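Local coordinates for exported protein (PDB 4JX0) that is of unknown function but binds magnesium and joins an N-terminal BT_3987-like domain to a C-terminal domain of the F5/F8 type C (discoidin-like) family, at residues A[218-223]-A[310-315]; A[254-259]-A[301-306]; A[198-203]-A[224-229]. All coordinates share one frame; numbering follows the deposited sequence.

Interaction 1: residues A[218-223]-A[310-315]; sequences NWYTSN and SVDVNE. With MG (magnesium ion), chain D.
A short, irregular antiparallel strand pair in the C-terminal F5/F8 type C (discoidin-like) beta-sandwich brings Tyr220 against Asp312 and Thr221 against Ser310 and Val311, showing how side-chain hydroxyls can extend a sheet where regular main-chain bonding is sparse. Thr221 is held at three points. Thr221 N donates to Val311 O (3.1 Å), and Thr221 OG1, set between backbone N and carbonyl carbon by a chi1 of 65°, accepts from Val311 N at 3.1 Å. The third is Thr221 O, which receives Ser310 OG at 2.7 Å. Tyr220 and Asp312 form a non-hydrogen-bonded pair whose side chains run side by side: OD1 of Asp312 lies 3.4 Å from Tyr220 CB, with carboxylate and ring planes turned 56° apart, while OD2 of Asp312 bonds to Asn246 ND2. The other sheet face carries Trp219 and Val313. Here the indole presents its edge, Trp219 CZ3 meeting Val313 CG2 at 3.6 Å, and Met302 and Leu243 also pack on Val313; NE1 of Trp219 bonds to Ile201 O. The main-chain link at this end is weak, Val313 N to Trp219 O being 3.4 Å, and a water links the strands here, accepting from Trp219 N and donating to Val313 O. The strand 312-319 then runs directly into the magnesium site, which is completed by Ser208 O, Asp211 OD1, Asn213 O and a second water. Asn314 offers its carbonyl O to the metal, whereas Glu315, bent at chi2 (79°), reaches magnesium through OE1 at 2.4 Å.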
loop_
_atom_site.group_PDB
_atom_site.type_symbol
_atom_site.label_atom_id
_atom_site.label_comp_id
_atom_site.label_asym_id
_atom_site.label_seq_id
_atom_site.Cartn_x
_atom_site.Cartn_y
_atom_site.Cartn_z
ATOM N N ASN A 218 15.923 5.762 -26.020
ATOM C CA ASN A 218 15.057 6.790 -26.593
ATOM C C ASN A 218 13.808 6.974 -25.704
ATOM O O ASN A 218 13.429 8.114 -25.441
ATOM C CB ASN A 218 14.684 6.455 -28.029
ATOM C CG ASN A 218 15.806 6.729 -28.993
ATOM O OD1 ASN A 218 16.198 7.884 -29.191
ATOM N ND2 ASN A 218 16.371 5.691 -29.600
ATOM N N TRP A 219 13.188 5.868 -25.227
ATOM C CA TRP A 219 12.026 5.902 -24.345
ATOM C C TRP A 219 12.404 5.674 -22.883
ATOM O O TRP A 219 13.156 4.753 -22.560
ATOM C CB TRP A 219 11.017 4.825 -24.759
ATOM C CG TRP A 219 9.718 4.919 -24.019
ATOM C CD1 TRP A 219 8.656 5.712 -24.331
ATOM C CD2 TRP A 219 9.374 4.243 -22.804
ATOM N NE1 TRP A 219 7.656 5.556 -23.396
ATOM C CE2 TRP A 219 8.073 4.660 -22.446
ATOM C CE3 TRP A 219 10.056 3.354 -21.960
ATOM C CZ2 TRP A 219 7.435 4.200 -21.290
ATOM C CZ3 TRP A 219 9.415 2.888 -20.825
ATOM C CH2 TRP A 219 8.134 3.328 -20.487
ATOM N N TYR A 220 11.794 6.468 -21.997
ATOM C CA TYR A 220 11.956 6.367 -20.553
ATOM C C TYR A 220 10.792 7.068 -19.864
ATOM O O TYR A 220 10.142 7.922 -20.470
ATOM C CB TYR A 220 13.307 6.948 -20.090
ATOM C CG TYR A 220 13.564 8.379 -20.503
ATOM C CD1 TYR A 220 14.127 8.674 -21.735
ATOM C CD2 TYR A 220 13.320 9.433 -19.630
ATOM C CE1 TYR A 220 14.394 9.986 -22.115
ATOM C CE2 TYR A 220 13.618 10.747 -19.981
ATOM C CZ TYR A 220 14.141 11.022 -21.236
ATOM O OH TYR A 220 14.407 12.309 -21.649
ATOM N N THR A 221 10.498 6.678 -18.624
ATOM C CA THR A 221 9.412 7.277 -17.852
ATOM C C THR A 221 9.945 8.479 -17.092
ATOM O O THR A 221 11.157 8.619 -16.931
ATOM C CB THR A 221 8.783 6.234 -16.899
ATOM O OG1 THR A 221 9.723 5.817 -15.913
ATOM C CG2 THR A 221 8.264 5.021 -17.632
ATOM N N SER A 222 9.036 9.363 -16.661
ATOM C CA SER A 222 9.357 10.541 -15.848
ATOM C C SER A 222 8.620 10.548 -14.485
ATOM O O SER A 222 8.971 11.361 -13.639
ATOM C CB SER A 222 9.029 11.812 -16.612
ATOM O OG SER A 222 9.778 11.858 -17.813
ATOM N N ASN A 223 7.628 9.665 -14.251
ATOM C CA ASN A 223 6.927 9.615 -12.963
ATOM C C ASN A 223 6.254 8.251 -12.774
ATOM O O ASN A 223 6.190 7.458 -13.716
ATOM C CB ASN A 223 5.904 10.764 -12.816
ATOM C CG ASN A 223 4.862 10.855 -13.906
ATOM O OD1 ASN A 223 4.117 9.909 -14.161
ATOM N ND2 ASN A 223 4.717 12.019 -14.521
ATOM N N SER A 310 11.813 6.872 -12.624
ATOM C CA SER A 310 12.216 7.126 -14.000
ATOM C C SER A 310 13.129 5.999 -14.429
ATOM O O SER A 310 14.205 5.870 -13.853
ATOM C CB SER A 310 12.921 8.471 -14.119
ATOM O OG SER A 310 13.446 8.662 -15.423
ATOM N N VAL A 311 12.695 5.153 -15.374
ATOM C CA VAL A 311 13.493 4.023 -15.844
ATOM C C VAL A 311 13.628 4.080 -17.361
ATOM O O VAL A 311 12.719 4.543 -18.047
ATOM C CB VAL A 311 12.915 2.646 -15.392
ATOM C CG1 VAL A 311 12.492 2.672 -13.929
ATOM C CG2 VAL A 311 11.756 2.194 -16.271
ATOM N N ASP A 312 14.736 3.528 -17.871
ATOM C CA ASP A 312 15.002 3.370 -19.296
ATOM C C ASP A 312 14.525 2.017 -19.743
ATOM O O ASP A 312 14.742 1.051 -19.026
ATOM C CB ASP A 312 16.518 3.442 -19.595
ATOM C CG ASP A 312 17.164 4.803 -19.612
ATOM O OD1 ASP A 312 16.455 5.798 -19.380
ATOM O OD2 ASP A 312 18.396 4.872 -19.837
ATOM N N VAL A 313 13.914 1.924 -20.924
ATOM C CA VAL A 313 13.580 0.644 -21.540
ATOM C C VAL A 313 14.107 0.801 -22.960
ATOM O O VAL A 313 13.610 1.628 -23.715
ATOM C CB VAL A 313 12.107 0.193 -21.422
ATOM C CG1 VAL A 313 11.924 -1.201 -22.007
ATOM C CG2 VAL A 313 11.669 0.182 -19.958
ATOM N N ASN A 314 15.229 0.132 -23.242
ATOM C CA ASN A 314 15.970 0.215 -24.500
ATOM C C ASN A 314 15.495 -0.798 -25.537
ATOM O O ASN A 314 15.697 -0.581 -26.734
ATOM C CB ASN A 314 17.456 -0.021 -24.218
ATOM C CG ASN A 314 18.040 0.925 -23.199
ATOM O OD1 ASN A 314 17.454 1.956 -22.877
ATOM N ND2 ASN A 314 19.193 0.577 -22.644
ATOM N N GLU A 315 14.914 -1.922 -25.079
ATOM C CA GLU A 315 14.427 -3.000 -25.940
ATOM C C GLU A 315 13.502 -3.902 -25.123
ATOM O O GLU A 315 13.779 -4.128 -23.951
ATOM C CB GLU A 315 15.627 -3.793 -26.493
ATOM C CG GLU A 315 15.296 -4.868 -27.506
ATOM C CD GLU A 315 15.024 -4.428 -28.929
ATOM O OE1 GLU A 315 15.030 -3.207 -29.209
ATOM O OE2 GLU A 315 14.804 -5.329 -29.772
HETATM MG MG MG D . 15.997 -1.063 -28.837
HETATM O O HOH W 1 14.322 3.188 -25.961
HETATM O O HOH W 2 16.780 0.948 -28.572
#

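Interaction 2: residues A[254-259]-A[301-306]; sequences MLKSCR and NMMAFN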
loop_
_atom_site.group_PDB
_atom_site.type_symbol
_atom_site.label_atom_id
_atom_site.label_comp_id
_atom_site.label_asym_id
_atom_site.label_seq_id
_atom_site.Cartn_x
_atom_site.Cartn_y
_atom_site.Cartn_z
HETATM N N MSE A 254 17.909 2.528 -14.135
HETATM C CA MSE A 254 17.996 1.068 -14.199
HETATM C C MSE A 254 16.759 0.501 -13.531
HETATM O O MSE A 254 16.614 0.672 -12.326
HETATM C CB MSE A 254 19.280 0.583 -13.487
HETATM C CG MSE A 254 19.366 -0.936 -13.311
HETATM SE SE MSE A 254 21.051 -1.539 -12.583
HETATM C CE MSE A 254 20.987 -0.870 -10.961
ATOM N N LEU A 255 15.879 -0.164 -14.281
ATOM C CA LEU A 255 14.650 -0.749 -13.733
ATOM C C LEU A 255 14.924 -1.700 -12.567
ATOM O O LEU A 255 15.674 -2.663 -12.727
ATOM C CB LEU A 255 13.889 -1.514 -14.842
ATOM C CG LEU A 255 12.653 -2.320 -14.437
ATOM C CD1 LEU A 255 11.613 -1.434 -13.769
ATOM C CD2 LEU A 255 12.047 -2.997 -15.644
ATOM N N LYS A 256 14.306 -1.421 -11.402
ATOM C CA LYS A 256 14.371 -2.270 -10.213
ATOM C C LYS A 256 13.069 -2.992 -10.029
ATOM O O LYS A 256 13.059 -4.222 -9.933
ATOM C CB LYS A 256 14.661 -1.453 -8.951
ATOM C CG LYS A 256 15.045 -2.339 -7.754
ATOM C CD LYS A 256 14.439 -1.889 -6.451
ATOM C CE LYS A 256 15.086 -2.558 -5.264
ATOM N NZ LYS A 256 14.994 -4.041 -5.308
ATOM N N SER A 257 11.964 -2.222 -9.932
ATOM C CA SER A 257 10.639 -2.776 -9.682
ATOM C C SER A 257 9.551 -2.147 -10.521
ATOM O O SER A 257 9.691 -1.014 -10.965
ATOM C CB SER A 257 10.273 -2.585 -8.212
ATOM O OG SER A 257 10.193 -1.212 -7.872
ATOM N N CYS A 258 8.444 -2.886 -10.694
ATOM C CA CYS A 258 7.235 -2.424 -11.382
ATOM C C CYS A 258 6.074 -3.402 -11.145
ATOM O O CYS A 258 6.283 -4.562 -10.784
ATOM C CB CYS A 258 7.485 -2.223 -12.871
ATOM S SG CYS A 258 7.820 -3.746 -13.781
ATOM N N ARG A 259 4.857 -2.916 -11.372
ATOM C CA ARG A 259 3.602 -3.660 -11.248
ATOM C C ARG A 259 3.251 -4.216 -12.620
ATOM O O ARG A 259 3.219 -3.440 -13.574
ATOM C CB ARG A 259 2.531 -2.695 -10.758
ATOM C CG ARG A 259 1.189 -3.303 -10.367
ATOM C CD ARG A 259 0.136 -2.213 -10.322
ATOM N NE ARG A 259 0.589 -1.087 -9.492
ATOM C CZ ARG A 259 0.364 0.209 -9.726
ATOM N NH1 ARG A 259 -0.350 0.592 -10.780
ATOM N NH2 ARG A 259 0.836 1.132 -8.897
ATOM N N ASN A 301 4.036 1.864 -12.393
ATOM C CA ASN A 301 4.798 2.199 -11.192
ATOM C C ASN A 301 6.267 1.735 -11.319
ATOM O O ASN A 301 6.826 1.107 -10.412
ATOM C CB ASN A 301 4.097 1.553 -9.990
ATOM C CG ASN A 301 4.502 2.132 -8.667
ATOM O OD1 ASN A 301 4.572 3.350 -8.497
ATOM N ND2 ASN A 301 4.793 1.275 -7.700
HETATM N N MSE A 302 6.891 2.071 -12.452
HETATM C CA MSE A 302 8.256 1.630 -12.744
HETATM C C MSE A 302 9.272 2.478 -11.989
HETATM O O MSE A 302 9.411 3.674 -12.274
HETATM C CB MSE A 302 8.531 1.670 -14.249
HETATM C CG MSE A 302 7.496 0.913 -15.069
HETATM SE SE MSE A 302 7.881 0.963 -16.948
HETATM C CE MSE A 302 9.030 -0.591 -17.046
HETATM N N MSE A 303 9.965 1.852 -11.015
HETATM C CA MSE A 303 10.989 2.481 -10.182
HETATM C C MSE A 303 12.387 1.980 -10.515
HETATM O O MSE A 303 12.579 0.780 -10.723
HETATM C CB MSE A 303 10.725 2.190 -8.708
HETATM C CG MSE A 303 11.402 3.181 -7.785
HETATM SE SE MSE A 303 11.399 2.603 -5.961
HETATM C CE MSE A 303 12.791 1.270 -6.006
ATOM N N ALA A 304 13.375 2.898 -10.490
ATOM C CA ALA A 304 14.780 2.571 -10.722
ATOM C C ALA A 304 15.456 2.140 -9.412
ATOM O O ALA A 304 14.882 2.329 -8.342
ATOM C CB ALA A 304 15.503 3.772 -11.310
ATOM N N PHE A 305 16.679 1.584 -9.483
ATOM C CA PHE A 305 17.424 1.189 -8.268
ATOM C C PHE A 305 17.812 2.400 -7.393
ATOM O O PHE A 305 17.986 2.234 -6.187
ATOM C CB PHE A 305 18.698 0.419 -8.616
ATOM C CG PHE A 305 18.509 -1.070 -8.713
ATOM C CD1 PHE A 305 18.033 -1.652 -9.878
ATOM C CD2 PHE A 305 18.869 -1.902 -7.665
ATOM C CE1 PHE A 305 17.925 -3.038 -9.992
ATOM C CE2 PHE A 305 18.712 -3.286 -7.762
ATOM C CZ PHE A 305 18.260 -3.846 -8.932
ATOM N N ASN A 306 17.942 3.604 -7.978
ATOM C CA ASN A 306 18.284 4.785 -7.193
ATOM C C ASN A 306 17.048 5.355 -6.438
ATOM O O ASN A 306 17.179 6.383 -5.776
ATOM C CB ASN A 306 18.956 5.862 -8.067
ATOM C CG ASN A 306 18.087 6.582 -9.062
ATOM O OD1 ASN A 306 16.947 6.205 -9.333
ATOM N ND2 ASN A 306 18.643 7.618 -9.675
#
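Lys256 and Ser257 both turn their N-H groups to Met303 O, a classic beta bulge that shifts the antiparallel register by one residue. Two bonds thus grip a single carbonyl, Lys256 N at 2.9 Å from Met303 O and Ser257 N less closely, and Met303 N returns a bond to Ser257 O. The tightly packed end lies next to the bulge. Lys256, with CG anti to its backbone N (chi1 -167°), lays CG over the centre of the Phe305 ring, 3.5 Å from the centroid and only 3° off the normal, a CH-pi contact. SE of Met254, a selenomethionine like Met302 and Met303, approaches the same ring obliquely at 4.7 Å from its centroid, a Met-aromatic contact, while Phe305 N donates to Met254 O at 3.0 Å. Beyond the ring the amine of Lys256 is claimed by a salt bridge to Asp276 and a bond to Arg277 O. At the other end the contact thins. One face of the Arg259 guanidinium merely rests on Asn301, NH2 lying 3.5 Å from Asn301 CB, and its charge is met by Glu300. Between these ends the buried Met302 has its CG 3.8 Å from Cys258 CB. The pair joins strands 255-263 and 296-304 within a five-stranded antiparallel sheet: strand 269-276 flanks the first, strand 227-232 the second, and Leu243 of the other sheet packs on Leu255 and Met302.

Interaction 3: residues A[198-203]-A[224-229]; sequences KSDIRP and ANNYLT
Thr229 N donates to Lys198 O at 2.8 Å, and Lys198 N answers with a bond to Thr229 O, closing an antiparallel hydrogen-bonded pair. Past it the regular pairing gives way to side chains. Ser199 OG lies 2.7 Å from Tyr227 O and within bonding distance of Ile201 O. Asp200 then divides its carboxylate between two donors. Asp200 OD1 accepts Tyr227 N at 3.1 Å, approached on its syn side but 35° out of the carboxylate plane; Asp200 OD2 takes a weak bond from Asn226 ND2 at 3.3 Å. A chi1 of 59° puts Asp200 CG between its own N and carbonyl carbon, close to the Tyr227 ring, and the two flat groups lie only 13° from parallel, with Asp200 OD1 3.6 Å above the ring plane toward its rim. Asn226 also packs its amide on Ile201, ND2 lying 3.5 Å from Ile201 CB, while its OD1 accepts from Ser222 N and Asn223 N. Arg298 makes a cation-pi contact with Tyr227 and bonds Thr229 OG1. The chemistry implies that a carboxylate stands in for main-chain pairing beyond the Lys198-Thr229 pair, its negative charge probably eased by Tyr227 N-H and, more weakly, by the Asn226 amide.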
loop_
_atom_site.group_PDB
_atom_site.type_symbol
_atom_site.label_atom_id
_atom_site.label_comp_id
_atom_site.label_asym_id
_atom_site.label_seq_id
_atom_site.Cartn_x
_atom_site.Cartn_y
_atom_site.Cartn_z
ATOM N N LYS A 198 2.222 1.009 -26.685
ATOM C CA LYS A 198 1.462 2.216 -26.376
ATOM C C LYS A 198 1.961 2.752 -25.047
ATOM O O LYS A 198 2.372 1.976 -24.183
ATOM C CB LYS A 198 -0.055 1.945 -26.353
ATOM C CG LYS A 198 -0.656 1.856 -27.750
ATOM C CD LYS A 198 -2.176 1.657 -27.753
ATOM C CE LYS A 198 -2.947 2.961 -27.772
ATOM N NZ LYS A 198 -4.417 2.744 -27.866
ATOM N N SER A 199 1.980 4.074 -24.902
ATOM C CA SER A 199 2.421 4.722 -23.670
ATOM C C SER A 199 1.855 6.142 -23.570
ATOM O O SER A 199 1.593 6.786 -24.590
ATOM C CB SER A 199 3.943 4.765 -23.612
ATOM O OG SER A 199 4.383 5.403 -22.425
ATOM N N ASP A 200 1.684 6.631 -22.336
ATOM C CA ASP A 200 1.202 7.997 -22.114
ATOM C C ASP A 200 2.327 9.022 -22.274
ATOM O O ASP A 200 2.025 10.203 -22.413
ATOM C CB ASP A 200 0.551 8.159 -20.735
ATOM C CG ASP A 200 1.449 7.851 -19.563
ATOM O OD1 ASP A 200 2.374 7.014 -19.725
ATOM O OD2 ASP A 200 1.236 8.445 -18.484
ATOM N N ILE A 201 3.609 8.587 -22.251
ATOM C CA ILE A 201 4.761 9.482 -22.394
ATOM C C ILE A 201 5.639 9.022 -23.561
ATOM O O ILE A 201 5.794 7.816 -23.780
ATOM C CB ILE A 201 5.562 9.567 -21.071
ATOM C CG1 ILE A 201 6.554 10.728 -21.117
ATOM C CG2 ILE A 201 6.273 8.240 -20.713
ATOM C CD1 ILE A 201 7.004 11.201 -19.787
ATOM N N ARG A 202 6.193 9.995 -24.317
ATOM C CA ARG A 202 7.076 9.769 -25.468
ATOM C C ARG A 202 6.577 8.661 -26.401
ATOM O O ARG A 202 7.345 7.759 -26.730
ATOM C CB ARG A 202 8.497 9.438 -24.987
ATOM C CG ARG A 202 9.149 10.572 -24.250
ATOM C CD ARG A 202 10.482 10.197 -23.656
ATOM N NE ARG A 202 10.995 11.323 -22.877
ATOM C CZ ARG A 202 10.735 11.571 -21.594
ATOM N NH1 ARG A 202 9.994 10.732 -20.880
ATOM N NH2 ARG A 202 11.236 12.647 -21.008
ATOM N N PRO A 203 5.311 8.708 -26.864
ATOM C CA PRO A 203 4.829 7.646 -27.772
ATOM C C PRO A 203 5.634 7.579 -29.077
ATOM O O PRO A 203 5.864 6.496 -29.615
ATOM C CB PRO A 203 3.368 8.019 -28.009
ATOM C CG PRO A 203 3.290 9.469 -27.703
ATOM C CD PRO A 203 4.265 9.716 -26.613
ATOM N N ALA A 224 5.759 7.987 -11.553
ATOM C CA ALA A 224 5.089 6.735 -11.202
ATOM C C ALA A 224 3.783 6.508 -11.979
ATOM O O ALA A 224 3.346 5.355 -12.068
ATOM C CB ALA A 224 4.792 6.705 -9.716
ATOM N N ASN A 225 3.147 7.575 -12.516
ATOM C CA ASN A 225 1.893 7.426 -13.261
ATOM C C ASN A 225 2.114 7.015 -14.710
ATOM O O ASN A 225 1.143 6.643 -15.362
ATOM C CB ASN A 225 1.059 8.709 -13.214
ATOM C CG ASN A 225 0.626 9.076 -11.813
ATOM O OD1 ASN A 225 0.224 8.217 -11.013
ATOM N ND2 ASN A 225 0.683 10.362 -11.483
ATOM N N ASN A 226 3.359 7.060 -15.226
ATOM C CA ASN A 226 3.617 6.619 -16.600
ATOM C C ASN A 226 3.533 5.108 -16.689
ATOM O O ASN A 226 3.773 4.414 -15.695
ATOM C CB ASN A 226 4.986 7.065 -17.113
ATOM C CG ASN A 226 5.233 8.545 -17.126
ATOM O OD1 ASN A 226 6.251 9.019 -16.619
ATOM N ND2 ASN A 226 4.368 9.308 -17.759
ATOM N N TYR A 227 3.204 4.603 -17.881
ATOM C CA TYR A 227 3.101 3.168 -18.130
ATOM C C TYR A 227 3.637 2.817 -19.517
ATOM O O TYR A 227 3.817 3.694 -20.369
ATOM C CB TYR A 227 1.635 2.697 -18.000
ATOM C CG TYR A 227 0.690 3.347 -18.995
ATOM C CD1 TYR A 227 0.515 2.821 -20.271
ATOM C CD2 TYR A 227 -0.010 4.503 -18.667
ATOM C CE1 TYR A 227 -0.340 3.425 -21.194
ATOM C CE2 TYR A 227 -0.878 5.106 -19.575
ATOM C CZ TYR A 227 -1.032 4.570 -20.845
ATOM O OH TYR A 227 -1.872 5.151 -21.773
ATOM N N LEU A 228 3.843 1.512 -19.741
ATOM C CA LEU A 228 4.270 0.953 -21.018
ATOM C C LEU A 228 3.412 -0.259 -21.314
ATOM O O LEU A 228 3.483 -1.226 -20.554
ATOM C CB LEU A 228 5.753 0.572 -20.958
ATOM C CG LEU A 228 6.328 -0.205 -22.150
ATOM C CD1 LEU A 228 6.196 0.582 -23.451
ATOM C CD2 LEU A 228 7.764 -0.576 -21.893
ATOM N N THR A 229 2.600 -0.215 -22.392
ATOM C CA THR A 229 1.728 -1.327 -22.766
ATOM C C THR A 229 2.330 -2.110 -23.917
ATOM O O THR A 229 2.763 -1.521 -24.897
ATOM C CB THR A 229 0.321 -0.848 -23.138
ATOM O OG1 THR A 229 -0.123 0.104 -22.185
ATOM C CG2 THR A 229 -0.688 -1.983 -23.186
#

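How the interactions relate
All three contacts belong to the C-terminal beta-sandwich, on the same side of the chain's centre. Interaction 1 is the most buried and reaches the magnesium site; interactions 2 and 3 are partly buried, and their strands share one five-stranded sheet, in which 296-304 and 227-232 are neighbours. Interaction 1 lies against both: Val311 CG1 packs on the backbone of Met302, Met303 and Ala304, whereas Trp219 CD1 packs on Arg202 O and Ser222 OG probably bonds Arg202 NH1. The chemistry follows position. Hydroxyls and a water mend the pairing in interaction 1, an aromatic-aliphatic cluster flanks the bulge of interaction 2, and a carboxylate serves the more exposed interaction 3.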